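Local coordinates for uncharacterized protein (Corynebacterium glutamicum, PDB 2NSF), which probably catalyses the mycothiol-dependent isomerization of maleylpyruvate, using a bound zinc ion, at residues A[80-84]-A[157-161]; A[83-88]-A[139-145]; A[201-206]-A[218-224]. One frame throughout, in Å; residues are numbered along the deposited sequence.

Interaction 1. Residues A[80-84]-A[157-161]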
loop_
_atom_site.group_PDB
_atom_site.type_symbol
_atom_site.label_atom_id
_atom_site.label_comp_id
_atom_site.label_asym_id
_atom_site.label_seq_id
_atom_site.Cartn_x
_atom_site.Cartn_y
_atom_site.Cartn_z
ATOM N N LEU A 80 -2.868 12.279 0.129
ATOM C CA LEU A 80 -1.442 12.494 -0.062
ATOM C C LEU A 80 -1.187 13.891 -0.620
ATOM O O LEU A 80 -0.132 14.480 -0.385
ATOM C CB LEU A 80 -0.860 11.415 -0.987
ATOM C CG LEU A 80 -0.885 10.006 -0.380
ATOM C CD1 LEU A 80 -0.269 9.021 -1.360
ATOM C CD2 LEU A 80 -0.114 9.984 0.942
ATOM N N CYS A 81 -2.155 14.420 -1.362
ATOM C CA CYS A 81 -2.028 15.773 -1.893
ATOM C C CYS A 81 -1.978 16.735 -0.714
ATOM O O CYS A 81 -1.235 17.711 -0.736
ATOM C CB CYS A 81 -3.221 16.135 -2.772
ATOM S SG CYS A 81 -3.131 15.492 -4.444
ATOM N N ASN A 82 -2.776 16.456 0.312
ATOM C CA ASN A 82 -2.799 17.313 1.492
ATOM C C ASN A 82 -1.418 17.393 2.124
ATOM O O ASN A 82 -0.952 18.480 2.481
ATOM C CB ASN A 82 -3.809 16.802 2.524
ATOM C CG ASN A 82 -5.244 17.026 2.091
ATOM O OD1 ASN A 82 -5.528 17.917 1.284
ATOM N ND2 ASN A 82 -6.159 16.233 2.635
ATOM N N LEU A 83 -0.755 16.248 2.255
ATOM C CA LEU A 83 0.578 16.225 2.845
ATOM C C LEU A 83 1.565 17.006 1.990
ATOM O O LEU A 83 2.455 17.675 2.517
ATOM C CB LEU A 83 1.068 14.783 3.027
ATOM C CG LEU A 83 0.260 13.900 3.986
ATOM C CD1 LEU A 83 0.962 12.553 4.145
ATOM C CD2 LEU A 83 0.123 14.584 5.343
ATOM N N MET A 84 1.421 16.932 0.670
ATOM C CA MET A 84 2.324 17.666 -0.202
ATOM C C MET A 84 2.066 19.169 -0.102
ATOM O O MET A 84 2.993 19.969 -0.229
ATOM C CB MET A 84 2.192 17.199 -1.655
ATOM C CG MET A 84 2.646 15.759 -1.892
ATOM S SD MET A 84 4.188 15.328 -1.034
ATOM C CE MET A 84 5.319 16.541 -1.680
ATOM N N THR A 157 5.394 10.186 0.808
ATOM C CA THR A 157 4.163 10.004 0.035
ATOM C C THR A 157 4.414 9.173 -1.218
ATOM O O THR A 157 3.505 8.524 -1.724
ATOM C CB THR A 157 3.534 11.351 -0.393
ATOM O OG1 THR A 157 4.444 12.064 -1.240
ATOM C CG2 THR A 157 3.197 12.196 0.831
ATOM N N LEU A 158 5.643 9.199 -1.722
ATOM C CA LEU A 158 5.971 8.413 -2.906
ATOM C C LEU A 158 5.890 6.932 -2.539
ATOM O O LEU A 158 5.392 6.113 -3.312
ATOM C CB LEU A 158 7.376 8.763 -3.403
ATOM C CG LEU A 158 7.576 10.210 -3.874
ATOM C CD1 LEU A 158 9.055 10.467 -4.094
ATOM C CD2 LEU A 158 6.782 10.465 -5.154
ATOM N N TRP A 159 6.373 6.598 -1.348
ATOM C CA TRP A 159 6.340 5.220 -0.864
ATOM C C TRP A 159 4.912 4.841 -0.488
ATOM O O TRP A 159 4.417 3.769 -0.840
ATOM C CB TRP A 159 7.247 5.070 0.363
ATOM C CG TRP A 159 6.989 3.814 1.164
ATOM C CD1 TRP A 159 6.609 3.745 2.473
ATOM C CD2 TRP A 159 7.084 2.458 0.704
ATOM N NE1 TRP A 159 6.460 2.434 2.860
ATOM C CE2 TRP A 159 6.746 1.622 1.792
ATOM C CE3 TRP A 159 7.423 1.864 -0.522
ATOM C CZ2 TRP A 159 6.734 0.224 1.697
ATOM C CZ3 TRP A 159 7.412 0.467 -0.618
ATOM C CH2 TRP A 159 7.070 -0.332 0.486
ATOM N N MET A 160 4.247 5.733 0.234
ATOM C CA MET A 160 2.880 5.471 0.663
ATOM C C MET A 160 1.962 5.212 -0.523
ATOM O O MET A 160 1.156 4.281 -0.500
ATOM C CB MET A 160 2.364 6.650 1.488
ATOM C CG MET A 160 3.109 6.833 2.798
ATOM S SD MET A 160 2.860 8.469 3.504
ATOM C CE MET A 160 1.270 8.265 4.256
ATOM N N ARG A 161 2.079 6.025 -1.564
ATOM C CA ARG A 161 1.232 5.827 -2.735
ATOM C C ARG A 161 1.594 4.515 -3.429
ATOM O O ARG A 161 0.711 3.789 -3.886
ATOM C CB ARG A 161 1.370 6.996 -3.708
ATOM C CG ARG A 161 0.431 6.906 -4.915
ATOM C CD ARG A 161 -1.041 6.876 -4.491
ATOM N NE ARG A 161 -1.931 6.962 -5.647
ATOM C CZ ARG A 161 -3.253 6.833 -5.590
ATOM N NH1 ARG A 161 -3.856 6.608 -4.429
ATOM N NH2 ARG A 161 -3.977 6.924 -6.699
#
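Leu80 of helix 66-89 reaches across to the first turn of helix 156-171, and its branches divide the contact between them. Its CB leads to CG, which lies anti to the carbonyl carbon (chi1 -66°), and from there the two methyls part. CD1 presses on the backbone side of the partner helix, 3.5 Å from Arg161 CB, and also rests near the carbonyl oxygen of Thr157. CD2 touches two methyls, Met160 CE and Thr157 CG2, each 4.0 Å away and in directions roughly at right angles. One turn on, Leu83 slides past Thr157 in the opposite direction, with Leu83 CB 4.0 Å from Thr157 CG2, so this methyl is lined by both leucines. Met84, bent at chi2 and chi3, curls back over the threonine and places SD 3.3 Å from Thr157 OG1. The two short segments run almost exactly antiparallel, at 176°, with their axes 10.8 Å apart.

No hydrogen bond links the segments. Thr157 OG1 is bonded to Trp132 NE1 and to the Ala154 carbonyl, which fixes its rotation and turns CG2 to the leucines. Arg161 lends its aliphatic stem to Leu80, while its NH1 binds the Val73 carbonyl and Asn76 OD1 farther back along helix 66-89. That same helix carries His72, and helix 156-171 carries Glu164 and His168, the three zinc ligands. The two metal-bearing helices are therefore held together here by buried, apolar packing of shape on shape, with the polar ends of Thr157 and Arg161 held by other residues.

Interaction 2. Residues A[83-88]-A[139-145]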
loop_
_atom_site.group_PDB
_atom_site.type_symbol
_atom_site.label_atom_id
_atom_site.label_comp_id
_atom_site.label_asym_id
_atom_site.label_seq_id
_atom_site.Cartn_x
_atom_site.Cartn_y
_atom_site.Cartn_z
ATOM N N LEU A 83 -0.755 16.248 2.255
ATOM C CA LEU A 83 0.578 16.225 2.845
ATOM C C LEU A 83 1.565 17.006 1.990
ATOM O O LEU A 83 2.455 17.675 2.517
ATOM C CB LEU A 83 1.068 14.783 3.027
ATOM C CG LEU A 83 0.260 13.900 3.986
ATOM C CD1 LEU A 83 0.962 12.553 4.145
ATOM C CD2 LEU A 83 0.123 14.584 5.343
ATOM N N MET A 84 1.421 16.932 0.670
ATOM C CA MET A 84 2.324 17.666 -0.202
ATOM C C MET A 84 2.066 19.169 -0.102
ATOM O O MET A 84 2.993 19.969 -0.229
ATOM C CB MET A 84 2.192 17.199 -1.655
ATOM C CG MET A 84 2.646 15.759 -1.892
ATOM S SD MET A 84 4.188 15.328 -1.034
ATOM C CE MET A 84 5.319 16.541 -1.680
ATOM N N HIS A 85 0.811 19.553 0.128
ATOM C CA HIS A 85 0.478 20.972 0.268
ATOM C C HIS A 85 1.083 21.471 1.576
ATOM O O HIS A 85 1.644 22.562 1.645
ATOM C CB HIS A 85 -1.039 21.176 0.277
ATOM C CG HIS A 85 -1.452 22.596 0.510
ATOM N ND1 HIS A 85 -1.714 23.102 1.765
ATOM C CD2 HIS A 85 -1.613 23.631 -0.349
ATOM C CE1 HIS A 85 -2.019 24.384 1.669
ATOM N NE2 HIS A 85 -1.962 24.731 0.396
ATOM N N TRP A 86 0.959 20.650 2.612
ATOM C CA TRP A 86 1.508 20.953 3.928
ATOM C C TRP A 86 3.014 21.156 3.760
ATOM O O TRP A 86 3.594 22.115 4.275
ATOM C CB TRP A 86 1.218 19.765 4.855
ATOM C CG TRP A 86 1.786 19.821 6.255
ATOM C CD1 TRP A 86 2.674 20.733 6.765
ATOM C CD2 TRP A 86 1.524 18.888 7.308
ATOM N NE1 TRP A 86 2.978 20.418 8.070
ATOM C CE2 TRP A 86 2.286 19.289 8.427
ATOM C CE3 TRP A 86 0.718 17.745 7.415
ATOM C CZ2 TRP A 86 2.265 18.590 9.639
ATOM C CZ3 TRP A 86 0.695 17.051 8.616
ATOM C CH2 TRP A 86 1.466 17.477 9.713
ATOM N N ALA A 87 3.639 20.252 3.013
ATOM C CA ALA A 87 5.074 20.306 2.776
ATOM C C ALA A 87 5.524 21.555 2.021
ATOM O O ALA A 87 6.512 22.188 2.396
ATOM C CB ALA A 87 5.518 19.063 2.018
ATOM N N ASN A 88 4.804 21.908 0.961
ATOM C CA ASN A 88 5.162 23.067 0.153
ATOM C C ASN A 88 4.787 24.425 0.739
ATOM O O ASN A 88 5.410 25.434 0.402
ATOM C CB ASN A 88 4.559 22.944 -1.250
ATOM C CG ASN A 88 5.212 21.851 -2.075
ATOM O OD1 ASN A 88 4.689 20.743 -2.191
ATOM N ND2 ASN A 88 6.366 22.160 -2.649
ATOM N N ALA A 139 10.990 21.200 0.187
ATOM C CA ALA A 139 9.707 20.640 0.599
ATOM C C ALA A 139 9.713 19.116 0.686
ATOM O O ALA A 139 9.004 18.535 1.512
ATOM C CB ALA A 139 8.606 21.104 -0.354
ATOM N N TRP A 140 10.512 18.467 -0.154
ATOM C CA TRP A 140 10.573 17.010 -0.139
ATOM C C TRP A 140 10.998 16.447 1.218
ATOM O O TRP A 140 10.640 15.323 1.562
ATOM C CB TRP A 140 11.512 16.495 -1.237
ATOM C CG TRP A 140 10.891 16.462 -2.609
ATOM C CD1 TRP A 140 11.271 17.190 -3.702
ATOM C CD2 TRP A 140 9.790 15.648 -3.033
ATOM N NE1 TRP A 140 10.477 16.876 -4.780
ATOM C CE2 TRP A 140 9.558 15.931 -4.398
ATOM C CE3 TRP A 140 8.975 14.705 -2.390
ATOM C CZ2 TRP A 140 8.543 15.306 -5.135
ATOM C CZ3 TRP A 140 7.962 14.079 -3.124
ATOM C CH2 TRP A 140 7.760 14.385 -4.482
ATOM N N SER A 141 11.746 17.225 1.996
ATOM C CA SER A 141 12.196 16.760 3.305
ATOM C C SER A 141 11.406 17.350 4.475
ATOM O O SER A 141 11.717 17.095 5.640
ATOM C CB SER A 141 13.686 17.057 3.490
ATOM O OG SER A 141 13.936 18.448 3.424
ATOM N N HIS A 142 10.378 18.134 4.164
ATOM C CA HIS A 142 9.547 18.745 5.197
ATOM C C HIS A 142 8.822 17.645 5.970
ATOM O O HIS A 142 8.281 16.715 5.374
ATOM C CB HIS A 142 8.538 19.696 4.547
ATOM C CG HIS A 142 7.823 20.581 5.520
ATOM N ND1 HIS A 142 6.927 20.099 6.448
ATOM C CD2 HIS A 142 7.883 21.920 5.712
ATOM C CE1 HIS A 142 6.463 21.103 7.172
ATOM N NE2 HIS A 142 7.028 22.218 6.746
ATOM N N GLU A 143 8.813 17.742 7.296
ATOM C CA GLU A 143 8.158 16.732 8.116
ATOM C C GLU A 143 6.644 16.849 8.114
ATOM O O GLU A 143 6.090 17.932 8.292
ATOM C CB GLU A 143 8.647 16.795 9.566
ATOM C CG GLU A 143 10.129 16.548 9.748
ATOM C CD GLU A 143 10.464 16.123 11.164
ATOM O OE1 GLU A 143 9.829 16.647 12.106
ATOM O OE2 GLU A 143 11.362 15.272 11.336
ATOM N N VAL A 144 5.987 15.714 7.918
ATOM C CA VAL A 144 4.536 15.649 7.901
ATOM C C VAL A 144 4.123 14.424 8.705
ATOM O O VAL A 144 4.964 13.601 9.078
ATOM C CB VAL A 144 4.001 15.535 6.454
ATOM C CG1 VAL A 144 4.371 16.788 5.668
ATOM C CG2 VAL A 144 4.583 14.296 5.777
ATOM N N LEU A 145 2.831 14.300 8.973
ATOM C CA LEU A 145 2.335 13.179 9.754
ATOM C C LEU A 145 1.448 12.279 8.907
ATOM O O LEU A 145 0.603 12.766 8.155
ATOM C CB LEU A 145 1.542 13.696 10.957
ATOM C CG LEU A 145 1.368 12.752 12.147
ATOM C CD1 LEU A 145 2.722 12.516 12.805
ATOM C CD2 LEU A 145 0.397 13.354 13.152
#
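Trp86 lies across the backbone of strand 143-145, and ring contacts dominate here. Val144 CA sits 4.0 Å from the centroid of the Trp86 six-membered ring and only 10° off the normal, a CH-pi contact over the face; Val144 CG1 covers the same face nearer the five-membered ring. With CG anti to the backbone N (chi1 176°), the indole extends beside the helix, so that Trp86 CH2 comes 4.0 Å from Leu145 CB. The His142 imidazole meets the five-membered ring obliquely, planes at 64°, and presents a face of its own to Ala87 CA in a second CH-pi contact. On the far side of Ala87, the Met84 sulfur makes an oblique Met-aromatic contact with Trp140, and its CE methyl lies over a face of that indole, 3.9 Å from CZ3.

Aliphatic packing fills in between. Leu83 CD2 touches Val144 CB at 4.1 Å and comes close to the Leu145 carbonyl oxygen. Ala87 CB rests 3.6 Å from the Ala139 carbonyl oxygen; with only methyl side chains at this point, the backbones approach to 5.1 Å between the CA atoms of Ala87 and Ala139.

No hydrogen bond crosses the contact; each segment keeps its own. His142 ND1 donates to Glu143 O at 3.0 Å from above the carbonyl plane, and this bond may limit the rotation of the imidazole beside Trp86.

The segment thus lies along the C-terminal turns of helix 66-89. Strand 143-145 pairs antiparallel with strand 151-153 through Val144 and Val152, while Trp140 turns toward Trp132 of helix 114-133 and Leu158 of helix 156-171.

Interaction 3. Residues A[201-206]-A[218-224]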
loop_
_atom_site.group_PDB
_atom_site.type_symbol
_atom_site.label_atom_id
_atom_site.label_comp_id
_atom_site.label_asym_id
_atom_site.label_seq_id
_atom_site.Cartn_x
_atom_site.Cartn_y
_atom_site.Cartn_z
ATOM N N GLY A 201 4.534 -5.647 19.205
ATOM C CA GLY A 201 4.687 -6.854 19.995
ATOM C C GLY A 201 3.902 -8.011 19.396
ATOM O O GLY A 201 3.623 -9.003 20.070
ATOM N N ALA A 202 3.562 -7.889 18.117
ATOM C CA ALA A 202 2.794 -8.916 17.421
ATOM C C ALA A 202 3.671 -9.943 16.714
ATOM O O ALA A 202 4.836 -9.684 16.412
ATOM C CB ALA A 202 1.857 -8.264 16.417
ATOM N N GLY A 203 3.092 -11.113 16.456
ATOM C CA GLY A 203 3.808 -12.173 15.770
ATOM C C GLY A 203 4.961 -12.778 16.544
ATOM O O GLY A 203 6.034 -12.993 15.981
ATOM N N GLU A 204 4.749 -13.062 17.827
ATOM C CA GLU A 204 5.803 -13.655 18.649
ATOM C C GLU A 204 6.292 -14.972 18.049
ATOM O O GLU A 204 5.499 -15.879 17.781
ATOM C CB GLU A 204 5.300 -13.902 20.078
ATOM C CG GLU A 204 4.755 -12.664 20.781
ATOM C CD GLU A 204 4.366 -12.937 22.229
ATOM O OE1 GLU A 204 3.969 -14.079 22.538
ATOM O OE2 GLU A 204 4.444 -12.003 23.057
ATOM N N GLY A 205 7.602 -15.067 17.839
ATOM C CA GLY A 205 8.191 -16.271 17.282
ATOM C C GLY A 205 7.999 -16.454 15.785
ATOM O O GLY A 205 8.616 -17.337 15.190
ATOM N N LEU A 206 7.155 -15.627 15.174
ATOM C CA LEU A 206 6.891 -15.730 13.739
ATOM C C LEU A 206 7.973 -15.044 12.914
ATOM O O LEU A 206 8.279 -13.870 13.123
ATOM C CB LEU A 206 5.525 -15.119 13.401
ATOM C CG LEU A 206 5.118 -15.158 11.922
ATOM C CD1 LEU A 206 4.984 -16.607 11.460
ATOM C CD2 LEU A 206 3.803 -14.413 11.729
ATOM N N PRO A 218 11.982 -11.208 10.806
ATOM C CA PRO A 218 11.386 -11.556 12.097
ATOM C C PRO A 218 10.417 -10.510 12.622
ATOM O O PRO A 218 10.477 -9.343 12.243
ATOM C CB PRO A 218 12.602 -11.702 13.003
ATOM C CG PRO A 218 13.518 -10.630 12.476
ATOM C CD PRO A 218 13.392 -10.797 10.970
ATOM N N ALA A 219 9.527 -10.950 13.500
ATOM C CA ALA A 219 8.554 -10.065 14.125
ATOM C C ALA A 219 8.958 -9.952 15.591
ATOM O O ALA A 219 10.146 -9.864 15.907
ATOM C CB ALA A 219 7.154 -10.655 13.997
ATOM N N ALA A 220 7.987 -9.960 16.494
ATOM C CA ALA A 220 8.303 -9.864 17.917
ATOM C C ALA A 220 8.946 -11.173 18.375
ATOM O O ALA A 220 8.576 -12.244 17.906
ATOM C CB ALA A 220 7.037 -9.584 18.715
ATOM N N PRO A 221 9.919 -11.106 19.300
ATOM C CA PRO A 221 10.566 -12.336 19.767
ATOM C C PRO A 221 9.629 -13.256 20.545
ATOM O O PRO A 221 8.729 -12.797 21.243
ATOM C CB PRO A 221 11.727 -11.813 20.619
ATOM C CG PRO A 221 11.189 -10.536 21.177
ATOM C CD PRO A 221 10.469 -9.919 19.984
ATOM N N GLY A 222 9.846 -14.559 20.406
ATOM C CA GLY A 222 9.020 -15.532 21.093
ATOM C C GLY A 222 9.830 -16.780 21.386
ATOM O O GLY A 222 10.949 -16.915 20.897
ATOM N N GLN A 223 9.272 -17.696 22.168
ATOM C CA GLN A 223 9.990 -18.918 22.514
ATOM C C GLN A 223 9.846 -20.007 21.475
ATOM O O GLN A 223 10.721 -20.857 21.320
ATOM C CB GLN A 223 9.509 -19.457 23.856
ATOM C CG GLN A 223 8.004 -19.567 23.983
ATOM C CD GLN A 223 7.481 -18.667 25.076
ATOM O OE1 GLN A 223 8.261 -18.093 25.837
ATOM N NE2 GLN A 223 6.163 -18.543 25.173
ATOM N N ASP A 224 8.730 -19.990 20.767
ATOM C CA ASP A 224 8.500 -20.997 19.760
ATOM C C ASP A 224 8.562 -20.370 18.386
ATOM O O ASP A 224 7.666 -19.637 17.979
ATOM C CB ASP A 224 7.162 -21.673 20.007
ATOM C CG ASP A 224 7.102 -22.327 21.373
ATOM O OD1 ASP A 224 8.126 -22.921 21.775
ATOM O OD2 ASP A 224 6.052 -22.247 22.038
HETATM O O HOH W 1 5.560 -18.408 16.703
HETATM O O HOH W 2 6.433 -17.720 20.456
HETATM O O HOH W 3 9.269 -13.256 15.498
#
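Positive phi at Gly203 (67°) and Gly205 (76°) bends the backbone so that it faces residues 219-222 of segment 218-224. Glu204 and Gly205 are the corner residues of a type II beta turn from Gly203 to Leu206. The turn is closed by Leu206 N bonding to Gly203 O.

Three backbone hydrogen bonds join the loops. Ala220 is gripped at both ends: its N-H donates to Ala202 O, with the donor tilted from the carbonyl plane, and its O accepts from Gly205 N at 3.0 Å. Ala219 N reaches Leu206 O at 3.2 Å, nearly in line with the C=O bond but bent at the hydrogen (137°). Glu204 CA adds a CA-H...O contact to Ala220 O. The alanine methyls tuck against the backbone, Ala219 CB lying 3.3 Å from Gly203 O and Ala220 CB 3.2 Å from Ala202 O. The absence of side chains at Gly205 and Gly222 allows their CA atoms to approach to 4.0 Å.

Water extends the junction. One water donates to both Glu204 O (2.7 Å) and Asp224 O, bridging the turn to the far end of the second loop; another accepts from Ala219 N.

The first loop leaves helix 183-199 through a Schellman motif at Gly201 and enters strand 206-210; the second joins edge strand 215-218 to strand 226-230. Trp197 of the helix packs on Ala202, Leu206 and Ala219, and Gly205 shares a backbone hydrogen bond with Val226. The loops thus lie between the C-terminal end of helix 183-199 and strands 206-210, 215-218 and 226-230.

How the interactions relate
From the N terminus, helix 66-89 comes first and supplies one side of both interactions 1 and 2. Interaction 2 closes the shorter of these two loops, returning residues 139-145 to its last turns after helices 99-109 and 114-133. Interaction 1 starts slightly earlier on the same helix and closes later, so it encloses that loop entirely; the two share Leu83 and Met84, and Leu158 touches Trp140 between them. Interaction 1 joins helices 66-89 and 156-171; interaction 2 joins helix 66-89 to strand 143-145 of the two-stranded sheet. Interaction 3 follows in series, about 31 Å from interaction 1 between centres, in the C-terminal part of the chain, around the hairpin of strands 206-210 and 215-218.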